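Local coordinates for GTPase activator-like protein (Chaetomium thermophilum, PDB 5HIU), which forms, as this all-helical N-terminal piece of TSC2, part of a larger protein that probably acts as a GTPase activator, at residues Q253-I258 with H271-I276; H429-V434 with K453-V458. All blocks are in the same frame, centred on the assembly; numbering follows the deposited sequence.

Contacts 1 and 2 each pair two helices that follow one another in the chain and run roughly antiparallel, inside the elongated, all-helical alpha-solenoid of this N-terminal region. They share no helix, and their centres lie 33 Å apart. The centre of contact 1 (253-258 with 271-276) is about 8 Å from the centre of the chain, and every residue that touches across it is buried. The centre of contact 2 (429-434 with 453-458) is about 40 Å from that point, at the C-terminal end, and this contact is only partly buried. Both are apolar, but contact 1 relies on aliphatic side chains, whereas contact 2 buries more surface and adds a phenylalanine ring to its aliphatic side chains.

Contact 1: Q253-I258 with H271-I276; sequences QVLSSI and HTISII
L255 and I273 meet where two successive helices of the alpha-solenoid, 245-261 and 266-277, come together as an antiparallel helical hairpin. Their side chains slide past each other in opposite directions, with CB of L255 lying 3.7 Å from CG1 of I273. The isoleucine then continues toward the opposing backbone: chi2 of 162° extends its CD1 away from CA, and that methyl comes to 3.8 Å from O of L255 and 4.0 Å from N of S256. I273 therefore packs against main chain as well as side chain.

The far end of L255 has a different partner. Its CD1 reaches the CD1 of I276 tip to tip, 3.8 Å apart, while its other methyl, CD2, passes CG2 of T272 at a looser 4.3 Å. One leucine thus meets T272 and I273 and, a turn further on, I276, all of which point their CB toward helix 245-261. The axes of the two short segments approach to 10.3 Å, with 140° between their directions, and the interface is held by van der Waals packing alone.

Neighbouring helices close in around this first shell. V318 of helix 302-322 touches both S256 and I273, and helix 281-294 packs on S256 through L289 and on I276 through T285. From the preceding helix, 224-240, I231 and E235 meet T272, which joins the hairpin to the earlier part of the solenoid.

Further back, on helix 245-261, S257 turns its hydroxyl onto its own helix: OG donates to the carbonyl O of Q253 at 2.9 Å, tilted 34° from the carbonyl plane, while S257 N reaches that same oxygen from the opposite face.

Contact 2: H429-V434 with K453-V458; sequences HLILRV and KFLIRV
I431 drives its side chain between F454, L455 and V458 of the facing helix, in the antiparallel packing of helices 423-441 and 448-459 at the C-terminal end of the solenoid. From CB, the first branch is CG2, which lies 3.8 Å from CD2 of L455; these two side chains slide past each other in opposite directions. The other branch, CG1, is anti to the carbonyl carbon (chi1 -66°) and comes 3.6 Å from CG1 of V458. At the tip, CD1 sits in the corner between CE2 of F454 and CG1 of V458, 3.3 Å from each, meeting the valine tip to tip. With chi2 at -31°, away from a staggered value, the exact place of this methyl is doubtful, and the shortness of the two contacts should not be read as strain.

The phenylalanine ring crosses its neighbours obliquely. L430 brings CD2 to 3.8 Å from the ring's CZ, and V434 offers CG2 more loosely toward CE2. V434 also uses its other methyl, CG1, to pack 3.7 Å from CD1 of L455. Outside the pair, F386 of helix 383-391 stacks with the F454 ring, while R457 forms a salt bridge with E383 of that same helix.

The segments run at 147° to each other. With every contact between side chains made by aliphatic or aromatic carbons, their mutual placement depends on shape fit and burial, while the charged ends of R433 and R457 are tied to other helices, 352-366 and 383-391.

Contact 1: Q253-I258 with H271-I276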
loop_
_atom_site.group_PDB
_atom_site.type_symbol
_atom_site.label_atom_id
_atom_site.label_comp_id
_atom_site.label_asym_id
_atom_site.label_seq_id
_atom_site.Cartn_x
_atom_site.Cartn_y
_atom_site.Cartn_z
ATOM N N GLN A 253 6.395 -2.200 8.399
ATOM C CA GLN A 253 5.349 -2.540 9.372
ATOM C C GLN A 253 4.048 -2.826 8.634
ATOM O O GLN A 253 3.465 -3.911 8.762
ATOM C CB GLN A 253 5.082 -1.415 10.371
ATOM C CG GLN A 253 5.983 -1.417 11.585
ATOM C CD GLN A 253 5.390 -0.634 12.742
ATOM O OE1 GLN A 253 4.704 0.368 12.540
ATOM N NE2 GLN A 253 5.661 -1.082 13.967
ATOM N N VAL A 254 3.593 -1.863 7.845
ATOM C CA VAL A 254 2.236 -1.967 7.345
ATOM C C VAL A 254 2.139 -3.105 6.362
ATOM O O VAL A 254 1.244 -3.948 6.475
ATOM C CB VAL A 254 1.728 -0.650 6.744
ATOM C CG1 VAL A 254 0.465 -0.868 5.935
ATOM C CG2 VAL A 254 1.473 0.346 7.858
ATOM N N LEU A 255 3.055 -3.127 5.403
ATOM C CA LEU A 255 3.114 -4.207 4.388
ATOM C C LEU A 255 3.341 -5.606 4.968
ATOM O O LEU A 255 2.722 -6.562 4.505
ATOM C CB LEU A 255 4.243 -3.953 3.421
ATOM C CG LEU A 255 4.072 -2.727 2.578
ATOM C CD1 LEU A 255 5.442 -2.236 2.139
ATOM C CD2 LEU A 255 3.184 -3.069 1.402
ATOM N N SER A 256 4.226 -5.714 5.959
ATOM C CA SER A 256 4.472 -6.998 6.623
ATOM C C SER A 256 3.234 -7.488 7.330
ATOM O O SER A 256 2.981 -8.675 7.402
ATOM C CB SER A 256 5.610 -6.903 7.634
ATOM O OG SER A 256 6.855 -6.956 6.958
ATOM N N SER A 257 2.457 -6.553 7.842
ATOM C CA SER A 257 1.231 -6.890 8.522
ATOM C C SER A 257 0.168 -7.333 7.525
ATOM O O SER A 257 -0.511 -8.323 7.739
ATOM C CB SER A 257 0.786 -5.709 9.383
ATOM O OG SER A 257 1.748 -5.496 10.423
ATOM N N ILE A 258 0.024 -6.619 6.424
ATOM C CA ILE A 258 -0.972 -7.000 5.428
ATOM C C ILE A 258 -0.605 -8.369 4.894
ATOM O O ILE A 258 -1.459 -9.238 4.727
ATOM C CB ILE A 258 -1.035 -5.992 4.281
ATOM C CG1 ILE A 258 -1.705 -4.705 4.744
ATOM C CG2 ILE A 258 -1.804 -6.563 3.103
ATOM C CD1 ILE A 258 -1.293 -3.488 3.929
ATOM N N HIS A 271 5.003 -8.801 -3.461
ATOM C CA HIS A 271 5.565 -8.180 -4.666
ATOM C C HIS A 271 6.167 -6.827 -4.314
ATOM O O HIS A 271 7.315 -6.502 -4.634
ATOM C CB HIS A 271 4.490 -8.040 -5.727
ATOM C CG HIS A 271 5.038 -7.743 -7.076
ATOM N ND1 HIS A 271 5.296 -6.457 -7.508
ATOM C CD2 HIS A 271 5.401 -8.563 -8.089
ATOM C CE1 HIS A 271 5.785 -6.496 -8.731
ATOM N NE2 HIS A 271 5.855 -7.762 -9.108
ATOM N N THR A 272 5.394 -6.043 -3.594
ATOM C CA THR A 272 5.859 -4.735 -3.196
ATOM C C THR A 272 7.023 -4.843 -2.222
ATOM O O THR A 272 7.987 -4.085 -2.331
ATOM C CB THR A 272 4.697 -3.888 -2.647
ATOM O OG1 THR A 272 3.650 -3.848 -3.629
ATOM C CG2 THR A 272 5.141 -2.494 -2.372
ATOM N N ILE A 273 6.962 -5.787 -1.290
ATOM C CA ILE A 273 8.055 -5.929 -0.336
ATOM C C ILE A 273 9.299 -6.402 -1.086
ATOM O O ILE A 273 10.416 -6.031 -0.698
ATOM C CB ILE A 273 7.697 -6.876 0.834
ATOM C CG1 ILE A 273 6.692 -6.214 1.767
ATOM C CG2 ILE A 273 8.918 -7.241 1.673
ATOM C CD1 ILE A 273 5.974 -7.211 2.651
ATOM N N SER A 274 9.128 -7.207 -2.148
ATOM C CA SER A 274 10.295 -7.741 -2.838
ATOM C C SER A 274 11.047 -6.600 -3.477
ATOM O O SER A 274 12.275 -6.491 -3.336
ATOM C CB SER A 274 9.944 -8.813 -3.872
ATOM O OG SER A 274 8.854 -8.409 -4.675
ATOM N N ILE A 275 10.305 -5.725 -4.150
ATOM C CA ILE A 275 10.911 -4.566 -4.787
ATOM C C ILE A 275 11.748 -3.838 -3.746
ATOM O O ILE A 275 12.940 -3.621 -3.946
ATOM C CB ILE A 275 9.849 -3.636 -5.390
ATOM C CG1 ILE A 275 9.242 -4.293 -6.634
ATOM C CG2 ILE A 275 10.458 -2.295 -5.743
ATOM C CD1 ILE A 275 7.841 -3.833 -6.985
ATOM N N ILE A 276 11.138 -3.499 -2.618
ATOM C CA ILE A 276 11.852 -2.762 -1.575
ATOM C C ILE A 276 13.124 -3.506 -1.120
ATOM O O ILE A 276 14.179 -2.889 -0.873
ATOM C CB ILE A 276 10.951 -2.504 -0.351
ATOM C CG1 ILE A 276 9.755 -1.648 -0.748
ATOM C CG2 ILE A 276 11.739 -1.807 0.758
ATOM C CD1 ILE A 276 8.653 -1.608 0.283
#

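Contact 2: H429-V434 with K453-V458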
loop_
_atom_site.group_PDB
_atom_site.type_symbol
_atom_site.label_atom_id
_atom_site.label_comp_id
_atom_site.label_asym_id
_atom_site.label_seq_id
_atom_site.Cartn_x
_atom_site.Cartn_y
_atom_site.Cartn_z
ATOM N N HIS A 429 7.529 -32.301 11.077
ATOM C CA HIS A 429 8.210 -31.874 9.853
ATOM C C HIS A 429 9.713 -31.700 10.044
ATOM O O HIS A 429 10.499 -32.135 9.199
ATOM C CB HIS A 429 7.600 -30.579 9.305
ATOM C CG HIS A 429 6.419 -30.808 8.419
ATOM N ND1 HIS A 429 5.313 -31.522 8.828
ATOM C CD2 HIS A 429 6.174 -30.429 7.144
ATOM C CE1 HIS A 429 4.438 -31.575 7.841
ATOM N NE2 HIS A 429 4.935 -30.920 6.808
ATOM N N LEU A 430 10.095 -31.057 11.147
ATOM C CA LEU A 430 11.496 -30.774 11.460
ATOM C C LEU A 430 12.272 -32.040 11.889
ATOM O O LEU A 430 13.338 -32.369 11.351
ATOM C CB LEU A 430 11.562 -29.727 12.570
ATOM C CG LEU A 430 12.937 -29.171 12.930
ATOM C CD1 LEU A 430 13.638 -28.569 11.719
ATOM C CD2 LEU A 430 12.776 -28.137 14.040
ATOM N N ILE A 431 11.729 -32.750 12.862
ATOM C CA ILE A 431 12.298 -34.021 13.233
ATOM C C ILE A 431 12.605 -34.796 11.958
ATOM O O ILE A 431 13.743 -35.206 11.750
ATOM C CB ILE A 431 11.368 -34.827 14.178
ATOM C CG1 ILE A 431 11.204 -34.116 15.543
ATOM C CG2 ILE A 431 11.887 -36.249 14.363
ATOM C CD1 ILE A 431 12.413 -33.316 15.994
ATOM N N LEU A 432 11.618 -34.952 11.083
ATOM C CA LEU A 432 11.827 -35.755 9.882
ATOM C C LEU A 432 13.006 -35.225 9.070
ATOM O O LEU A 432 13.858 -35.999 8.627
ATOM C CB LEU A 432 10.564 -35.829 9.010
ATOM C CG LEU A 432 10.635 -36.847 7.856
ATOM C CD1 LEU A 432 10.753 -38.277 8.359
ATOM C CD2 LEU A 432 9.438 -36.729 6.930
ATOM N N ARG A 433 13.057 -33.909 8.896
ATOM C CA ARG A 433 14.123 -33.277 8.117
ATOM C C ARG A 433 15.505 -33.416 8.768
ATOM O O ARG A 433 16.463 -33.771 8.096
ATOM C CB ARG A 433 13.815 -31.800 7.897
ATOM C CG ARG A 433 14.834 -31.058 7.053
ATOM C CD ARG A 433 15.055 -31.705 5.691
ATOM N NE ARG A 433 15.988 -30.918 4.883
ATOM C CZ ARG A 433 16.542 -31.323 3.742
ATOM N NH1 ARG A 433 16.262 -32.518 3.237
ATOM N NH2 ARG A 433 17.383 -30.521 3.097
ATOM N N VAL A 434 15.597 -33.121 10.065
ATOM C CA VAL A 434 16.851 -33.219 10.798
ATOM C C VAL A 434 17.316 -34.664 10.817
ATOM O O VAL A 434 18.507 -34.971 10.730
ATOM C CB VAL A 434 16.689 -32.737 12.246
ATOM C CG1 VAL A 434 17.906 -33.118 13.087
ATOM C CG2 VAL A 434 16.467 -31.234 12.277
ATOM N N LYS A 453 21.730 -34.168 19.484
ATOM C CA LYS A 453 21.300 -33.694 20.796
ATOM C C LYS A 453 19.871 -33.160 20.734
ATOM O O LYS A 453 19.053 -33.448 21.619
ATOM C CB LYS A 453 22.252 -32.625 21.318
ATOM C CG LYS A 453 23.599 -33.188 21.731
ATOM C CD LYS A 453 24.576 -32.086 22.090
ATOM C CE LYS A 453 25.981 -32.633 22.299
ATOM N NZ LYS A 453 26.954 -31.547 22.608
ATOM N N PHE A 454 19.574 -32.409 19.672
ATOM C CA PHE A 454 18.234 -31.872 19.458
ATOM C C PHE A 454 17.158 -32.969 19.401
ATOM O O PHE A 454 16.128 -32.854 20.066
ATOM C CB PHE A 454 18.175 -30.991 18.196
ATOM C CG PHE A 454 16.777 -30.757 17.698
ATOM C CD1 PHE A 454 15.953 -29.827 18.309
ATOM C CD2 PHE A 454 16.269 -31.500 16.646
ATOM C CE1 PHE A 454 14.657 -29.630 17.867
ATOM C CE2 PHE A 454 14.975 -31.306 16.201
ATOM C CZ PHE A 454 14.168 -30.373 16.812
ATOM N N LEU A 455 17.382 -34.019 18.613
ATOM C CA LEU A 455 16.404 -35.111 18.509
ATOM C C LEU A 455 16.165 -35.818 19.850
ATOM O O LEU A 455 15.056 -36.283 20.124
ATOM C CB LEU A 455 16.843 -36.142 17.471
ATOM C CG LEU A 455 16.740 -35.740 15.996
ATOM C CD1 LEU A 455 18.013 -36.115 15.257
ATOM C CD2 LEU A 455 15.529 -36.362 15.312
ATOM N N ILE A 456 17.200 -35.903 20.682
ATOM C CA ILE A 456 17.050 -36.496 22.004
ATOM C C ILE A 456 16.133 -35.633 22.867
ATOM O O ILE A 456 15.311 -36.169 23.606
ATOM C CB ILE A 456 18.414 -36.717 22.701
ATOM C CG1 ILE A 456 19.201 -37.830 21.992
ATOM C CG2 ILE A 456 18.219 -37.077 24.167
ATOM C CD1 ILE A 456 20.682 -37.858 22.321
ATOM N N ARG A 457 16.268 -34.308 22.776
ATOM C CA ARG A 457 15.371 -33.389 23.502
ATOM C C ARG A 457 13.908 -33.602 23.103
ATOM O O ARG A 457 13.013 -33.600 23.946
ATOM C CB ARG A 457 15.717 -31.921 23.228
ATOM C CG ARG A 457 17.092 -31.457 23.683
ATOM C CD ARG A 457 17.459 -30.135 23.011
ATOM N NE ARG A 457 18.900 -29.864 23.031
ATOM C CZ ARG A 457 19.519 -28.923 22.309
ATOM N NH1 ARG A 457 18.843 -28.125 21.480
ATOM N NH2 ARG A 457 20.836 -28.779 22.418
ATOM N N VAL A 458 13.686 -33.788 21.807
ATOM C CA VAL A 458 12.350 -33.709 21.227
ATOM C C VAL A 458 11.601 -35.038 21.233
ATOM O O VAL A 458 10.388 -35.052 21.410
ATOM C CB VAL A 458 12.422 -33.117 19.799
ATOM C CG1 VAL A 458 11.099 -33.270 19.066
ATOM C CG2 VAL A 458 12.833 -31.653 19.869
#